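Local coordinates for glycoside hydrolase family 81 (Clostridium thermocellum, PDB 6FOP), which probably hydrolyses beta-1,3-glucans such as laminarin, as a family 81 glycoside hydrolase of the cellulosome of this bacterium, at residues D415-Y420 with L467-P472; S477-H482 with G488-S493. All blocks are in the same frame, centred on the assembly; numbering follows the deposited sequence.

In the fold
Both contacts are buried close to the centre of the molecule, within the C-terminal family 81 domain, and their centres lie about 9 Å apart. They come in series: contact 1 joins the start of helix 416-433 to the calcium-binding loop around strand 470-471, and contact 2 follows with strand 476-477 and its loop against strand 490-491, which leads into helix 494-511. The short antiparallel pair 470-471 and 476-477 couples the two, and Trp478 reaches back to Asp471. Gln491 of contact 2 reaches His417 of contact 1. A calcium-bound loop, the start of helix 416-433 and the edge of a four-stranded sheet thus meet through linked polar side chains.

Contact 1. Residues D415-Y420 with L467-P472; sequences DHHFHY and LRNFDP. With CA (calcium ion), chain B.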
loop_
_atom_site.group_PDB
_atom_site.type_symbol
_atom_site.label_atom_id
_atom_site.label_comp_id
_atom_site.label_asym_id
_atom_site.label_seq_id
_atom_site.Cartn_x
_atom_site.Cartn_y
_atom_site.Cartn_z
ATOM N N ASP A 415 -10.144 -4.512 1.908
ATOM C CA ASP A 415 -10.335 -3.800 0.644
ATOM C C ASP A 415 -10.987 -2.419 0.739
ATOM O O ASP A 415 -11.505 -1.925 -0.270
ATOM C CB ASP A 415 -11.163 -4.634 -0.361
ATOM C CG ASP A 415 -10.548 -5.981 -0.710
ATOM O OD1 ASP A 415 -9.440 -6.271 -0.258
ATOM O OD2 ASP A 415 -11.213 -6.763 -1.432
ATOM N N HIS A 416 -10.973 -1.748 1.885
ATOM C CA HIS A 416 -11.705 -0.484 1.917
ATOM C C HIS A 416 -11.131 0.537 0.937
ATOM O O HIS A 416 -11.871 1.376 0.406
ATOM C CB HIS A 416 -11.770 0.121 3.319
ATOM C CG HIS A 416 -12.705 -0.603 4.236
ATOM N ND1 HIS A 416 -13.146 -0.059 5.422
ATOM C CD2 HIS A 416 -13.268 -1.829 4.155
ATOM C CE1 HIS A 416 -13.971 -0.908 6.017
ATOM N NE2 HIS A 416 -14.053 -1.994 5.271
ATOM N N HIS A 417 -9.818 0.533 0.764
ATOM C CA HIS A 417 -9.196 1.443 -0.205
ATOM C C HIS A 417 -9.692 1.185 -1.633
ATOM O O HIS A 417 -9.986 2.146 -2.362
ATOM C CB HIS A 417 -7.652 1.458 -0.077
ATOM C CG HIS A 417 -6.970 0.142 -0.351
ATOM N ND1 HIS A 417 -7.552 -1.082 -0.128
ATOM C CD2 HIS A 417 -5.736 -0.115 -0.825
ATOM C CE1 HIS A 417 -6.698 -2.037 -0.453
ATOM N NE2 HIS A 417 -5.587 -1.474 -0.879
ATOM N N PHE A 418 -9.826 -0.095 -2.011
ATOM C CA PHE A 418 -10.314 -0.426 -3.351
ATOM C C PHE A 418 -11.747 0.091 -3.511
ATOM O O PHE A 418 -12.094 0.682 -4.550
ATOM C CB PHE A 418 -10.351 -1.937 -3.569
ATOM C CG PHE A 418 -9.011 -2.642 -3.469
ATOM C CD1 PHE A 418 -7.808 -1.999 -3.688
ATOM C CD2 PHE A 418 -8.999 -4.009 -3.237
ATOM C CE1 PHE A 418 -6.620 -2.716 -3.691
ATOM C CE2 PHE A 418 -7.817 -4.709 -3.194
ATOM C CZ PHE A 418 -6.631 -4.056 -3.430
ATOM N N HIS A 419 -12.608 -0.185 -2.539
ATOM C CA HIS A 419 -14.008 0.196 -2.679
ATOM C C HIS A 419 -14.145 1.709 -2.663
ATOM O O HIS A 419 -14.801 2.317 -3.526
ATOM C CB HIS A 419 -14.866 -0.331 -1.537
ATOM C CG HIS A 419 -15.095 -1.802 -1.483
ATOM N ND1 HIS A 419 -14.148 -2.775 -1.695
ATOM C CD2 HIS A 419 -16.217 -2.455 -1.110
ATOM C CE1 HIS A 419 -14.691 -3.963 -1.463
ATOM N NE2 HIS A 419 -15.938 -3.790 -1.106
ATOM N N TYR A 420 -13.585 2.332 -1.636
ATOM C CA TYR A 420 -13.841 3.742 -1.409
ATOM C C TYR A 420 -13.088 4.642 -2.386
ATOM O O TYR A 420 -13.502 5.768 -2.604
ATOM C CB TYR A 420 -13.549 4.122 0.028
ATOM C CG TYR A 420 -14.367 3.393 1.077
ATOM C CD1 TYR A 420 -15.427 2.579 0.765
ATOM C CD2 TYR A 420 -14.014 3.500 2.423
ATOM C CE1 TYR A 420 -16.138 1.898 1.730
ATOM C CE2 TYR A 420 -14.696 2.823 3.387
ATOM C CZ TYR A 420 -15.748 2.004 3.052
ATOM O OH TYR A 420 -16.450 1.305 3.987
ATOM N N LEU A 467 -3.335 5.785 8.684
ATOM C CA LEU A 467 -3.031 5.163 7.387
ATOM C C LEU A 467 -3.388 3.690 7.312
ATOM O O LEU A 467 -2.510 2.811 7.147
ATOM C CB LEU A 467 -1.559 5.394 7.015
ATOM C CG LEU A 467 -1.046 6.816 6.859
ATOM C CD1 LEU A 467 0.413 6.795 6.429
ATOM C CD2 LEU A 467 -1.904 7.632 5.877
ATOM N N ARG A 468 -4.680 3.404 7.390
ATOM C CA ARG A 468 -5.114 2.014 7.426
ATOM C C ARG A 468 -4.497 1.134 6.356
ATOM O O ARG A 468 -3.654 0.264 6.646
ATOM C CB ARG A 468 -6.640 1.872 7.407
ATOM C CG ARG A 468 -7.116 0.445 7.631
ATOM C CD ARG A 468 -8.579 0.228 7.303
ATOM N NE ARG A 468 -9.426 1.165 8.026
ATOM C CZ ARG A 468 -9.815 1.032 9.295
ATOM N NH1 ARG A 468 -9.452 -0.022 10.042
ATOM N NH2 ARG A 468 -10.546 1.982 9.854
ATOM N N ASN A 469 -4.896 1.316 5.090
ATOM C CA ASN A 469 -4.463 0.346 4.084
ATOM C C ASN A 469 -2.999 0.456 3.659
ATOM O O ASN A 469 -2.386 -0.561 3.292
ATOM C CB ASN A 469 -5.387 0.356 2.890
ATOM C CG ASN A 469 -6.761 -0.141 3.261
ATOM O OD1 ASN A 469 -7.617 0.673 3.646
ATOM N ND2 ASN A 469 -6.982 -1.435 3.205
ATOM N N PHE A 470 -2.413 1.647 3.760
ATOM C CA PHE A 470 -1.056 1.858 3.289
ATOM C C PHE A 470 -0.056 1.377 4.327
ATOM O O PHE A 470 -0.225 1.701 5.515
ATOM C CB PHE A 470 -0.810 3.316 2.977
ATOM C CG PHE A 470 0.468 3.560 2.228
ATOM C CD1 PHE A 470 0.588 3.140 0.891
ATOM C CD2 PHE A 470 1.516 4.241 2.793
ATOM C CE1 PHE A 470 1.753 3.371 0.179
ATOM C CE2 PHE A 470 2.673 4.483 2.070
ATOM C CZ PHE A 470 2.787 4.043 0.759
ATOM N N ASP A 471 1.003 0.688 3.899
ATOM C CA ASP A 471 2.135 0.264 4.767
ATOM C C ASP A 471 3.289 1.225 4.428
ATOM O O ASP A 471 3.868 1.157 3.339
ATOM C CB ASP A 471 2.503 -1.164 4.434
ATOM C CG ASP A 471 3.665 -1.716 5.260
ATOM O OD1 ASP A 471 4.572 -0.922 5.599
ATOM O OD2 ASP A 471 3.680 -2.964 5.443
ATOM N N PRO A 472 3.616 2.136 5.344
ATOM C CA PRO A 472 4.639 3.139 5.021
ATOM C C PRO A 472 6.020 2.591 4.684
ATOM O O PRO A 472 6.804 3.256 3.989
ATOM C CB PRO A 472 4.687 4.029 6.265
ATOM C CG PRO A 472 3.436 3.753 6.994
ATOM C CD PRO A 472 3.020 2.368 6.677
HETATM CA CA CA B . -1.335 0.815 7.358
HETATM O O HOH W 1 -9.715 -2.123 4.586
HETATM O O HOH W 2 -1.128 -1.112 5.900
HETATM O O HOH W 3 0.728 -0.286 8.033
HETATM O O HOH W 4 -2.337 -0.341 9.181
HETATM O O HOH W 5 -0.560 2.308 9.056
#
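Asn469 stacks its carboxamide on one face of the His417 imidazole, the two planes only 7° apart. Its CB stands 3.8 Å from the centroid of the His417 ring, a CH-pi contact, while ND2 lies 3.4 Å from His417 ND1 at an angle too poor for a hydrogen bond. His417 carries CG between its own backbone N and carbonyl carbon (chi1 62°), which presents the ring broadside to Asn469; Phe418 CD1 lies against the opposite face, and NE2 bonds to Gln491 OE1.

The N-H groups of Asn469 serve other partners: ND2 bonds to Trp478 O and also donates to a water at 3.1 Å, which accepts in turn from His416 N at 3.0 Å. Nearby, His416 ND1 and Arg468 NH2 both engage Asp453. The calcium ion binds Leu467 O at 2.3 Å, Arg468 O at 2.5 Å and Phe470 O at 2.3 Å, with four waters completing seven ligands. Metal-bound carbonyls thus flank Asn469 in the chain, which should hold its backbone in place. OD1 is buried with no polar partner in the model, so the stack and the ND2 bonds probably fix the amide without help from its oxygen.

Contact 2. Residues S477-H482 with G488-S493; sequences SWASGH and GNNQAS. Unlike the reference sequence in segment 488-493: Ala492 (reference Glu).
One face of the Trp478 indole is covered by Asn489, whose CB lies 3.9 Å from the centroid of the six-membered ring in a CH-pi contact. The Asn489 amide is inclined 29° to the indole and reaches past it toward Ser480. At the ring edge, in plane, stands Asn490 C, with Gln491 N also near the plane; Asn490 N approaches Trp478 CE3 obliquely. The indole NE1 probably bonds to Asp471 OD2. Ser480 OG sits over the centre of the His482 ring.

Asn489 uses its amide much as a peptide group would. Its OD1 accepts from Ser480 N at 3.0 Å, in the carbonyl plane on a lone pair, and also from Asn490 N at 2.8 Å. Its ND2 donates to Ser480 O at 2.9 Å, somewhat tilted from the carbonyl plane, and to Ser39 O as well. With both ends gripped, the amide can hardly rotate. Beside it a single backbone bond joins the segments, Ala479 N to Asn490 O, 2.9 Å long and nearly straight at 166°.

Gln491 leaves the strand extended, CG anti to the backbone N (chi1 178°), and runs past the carbonyl of Ser477 until OE1 lies 3.2 Å from Ser477 CB. Its amide is held by His417 at OE1 and Glu527 at NE2; Glu527 also takes Ser477 OG, so one carboxylate ties both segments together.

Regular sheet pairing is absent here: 490-491 is the outermost strand of a four-stranded antiparallel sheet, bonded to 554-556, and the loop after 476-477 fastens to it largely through a side chain. Past the engineered Ala492, Ser493 N-caps helix 494-511 by bonding Glu496 N. That helix belongs to a domain of the six-hairpin glycosidase clan, whose members are built on an (alpha/alpha)6 barrel.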
loop_
_atom_site.group_PDB
_atom_site.type_symbol
_atom_site.label_atom_id
_atom_site.label_comp_id
_atom_site.label_asym_id
_atom_site.label_seq_id
_atom_site.Cartn_x
_atom_site.Cartn_y
_atom_site.Cartn_z
ATOM N N SER A 477 0.063 -0.785 -0.321
ATOM C CA SER A 477 -1.087 -1.111 0.456
ATOM C C SER A 477 -1.321 -2.596 0.646
ATOM O O SER A 477 -0.728 -3.440 -0.063
ATOM C CB SER A 477 -2.298 -0.410 -0.132
ATOM O OG SER A 477 -2.110 0.989 -0.152
ATOM N N TRP A 478 -2.199 -2.900 1.599
ATOM C CA TRP A 478 -2.564 -4.258 1.931
ATOM C C TRP A 478 -4.084 -4.416 1.914
ATOM O O TRP A 478 -4.835 -3.565 2.433
ATOM C CB TRP A 478 -2.073 -4.634 3.311
ATOM C CG TRP A 478 -0.589 -4.774 3.491
ATOM C CD1 TRP A 478 0.177 -4.056 4.361
ATOM C CD2 TRP A 478 0.291 -5.735 2.900
ATOM N NE1 TRP A 478 1.480 -4.476 4.332
ATOM C CE2 TRP A 478 1.580 -5.509 3.449
ATOM C CE3 TRP A 478 0.146 -6.725 1.925
ATOM C CZ2 TRP A 478 2.666 -6.293 3.129
ATOM C CZ3 TRP A 478 1.234 -7.510 1.607
ATOM C CH2 TRP A 478 2.494 -7.263 2.195
ATOM N N ALA A 479 -4.518 -5.520 1.321
ATOM C CA ALA A 479 -5.938 -5.792 1.136
ATOM C C ALA A 479 -6.625 -6.455 2.309
ATOM O O ALA A 479 -7.780 -6.138 2.601
ATOM C CB ALA A 479 -6.149 -6.614 -0.115
ATOM N N SER A 480 -5.941 -7.393 2.987
ATOM C CA SER A 480 -6.612 -8.191 4.032
ATOM C C SER A 480 -6.690 -7.401 5.326
ATOM O O SER A 480 -5.683 -6.896 5.792
ATOM C CB SER A 480 -5.846 -9.485 4.278
ATOM O OG SER A 480 -6.452 -10.263 5.288
ATOM N N GLY A 481 -7.873 -7.343 5.939
ATOM C CA GLY A 481 -7.977 -6.713 7.252
ATOM C C GLY A 481 -7.168 -7.403 8.340
ATOM O O GLY A 481 -6.644 -6.736 9.236
ATOM N N HIS A 482 -7.072 -8.734 8.229
ATOM C CA HIS A 482 -6.583 -9.591 9.298
ATOM C C HIS A 482 -5.267 -10.309 9.023
ATOM O O HIS A 482 -4.631 -10.765 9.988
ATOM C CB HIS A 482 -7.676 -10.609 9.666
ATOM C CG HIS A 482 -8.232 -11.351 8.505
ATOM N ND1 HIS A 482 -7.554 -12.350 7.858
ATOM C CD2 HIS A 482 -9.369 -11.166 7.807
ATOM C CE1 HIS A 482 -8.276 -12.800 6.851
ATOM N NE2 HIS A 482 -9.378 -12.083 6.791
ATOM N N GLY A 488 0.892 -14.418 5.118
ATOM C CA GLY A 488 0.723 -13.068 5.622
ATOM C C GLY A 488 -0.352 -12.272 4.913
ATOM O O GLY A 488 -1.387 -12.826 4.526
ATOM N N ASN A 489 -0.149 -10.963 4.852
ATOM C CA ASN A 489 -1.088 -10.093 4.131
ATOM C C ASN A 489 -0.801 -10.201 2.638
ATOM O O ASN A 489 0.193 -10.799 2.232
ATOM C CB ASN A 489 -1.046 -8.672 4.696
ATOM C CG ASN A 489 -2.411 -7.995 4.653
ATOM O OD1 ASN A 489 -3.095 -8.033 3.619
ATOM N ND2 ASN A 489 -2.819 -7.368 5.730
ATOM N N ASN A 490 -1.698 -9.618 1.828
ATOM C CA ASN A 490 -1.574 -9.658 0.387
ATOM C C ASN A 490 -2.123 -8.381 -0.209
ATOM O O ASN A 490 -2.956 -7.723 0.378
ATOM C CB ASN A 490 -2.305 -10.855 -0.235
ATOM C CG ASN A 490 -3.794 -10.687 -0.199
ATOM O OD1 ASN A 490 -4.378 -10.051 -1.117
ATOM N ND2 ASN A 490 -4.446 -11.238 0.819
ATOM N N GLN A 491 -1.657 -8.083 -1.418
ATOM C CA GLN A 491 -2.372 -7.154 -2.290
ATOM C C GLN A 491 -2.236 -7.687 -3.729
ATOM O O GLN A 491 -1.120 -7.972 -4.182
ATOM C CB GLN A 491 -1.904 -5.691 -2.198
ATOM C CG GLN A 491 -2.659 -4.780 -3.178
ATOM C CD GLN A 491 -2.448 -3.323 -2.896
ATOM O OE1 GLN A 491 -3.274 -2.695 -2.206
ATOM N NE2 GLN A 491 -1.343 -2.763 -3.394
ATOM N N ALA A 492 -3.374 -7.773 -4.424
ATOM C CA ALA A 492 -3.397 -8.122 -5.863
ATOM C C ALA A 492 -3.377 -6.810 -6.674
ATOM O O ALA A 492 -2.332 -6.420 -7.185
ATOM C CB ALA A 492 -4.569 -9.038 -6.165
ATOM N N SER A 493 -4.495 -6.084 -6.697
ATOM C CA SER A 493 -4.589 -4.892 -7.524
ATOM C C SER A 493 -3.942 -3.654 -6.897
ATOM O O SER A 493 -4.585 -2.885 -6.152
ATOM C CB SER A 493 -6.039 -4.572 -7.863
ATOM O OG SER A 493 -6.076 -3.406 -8.722
#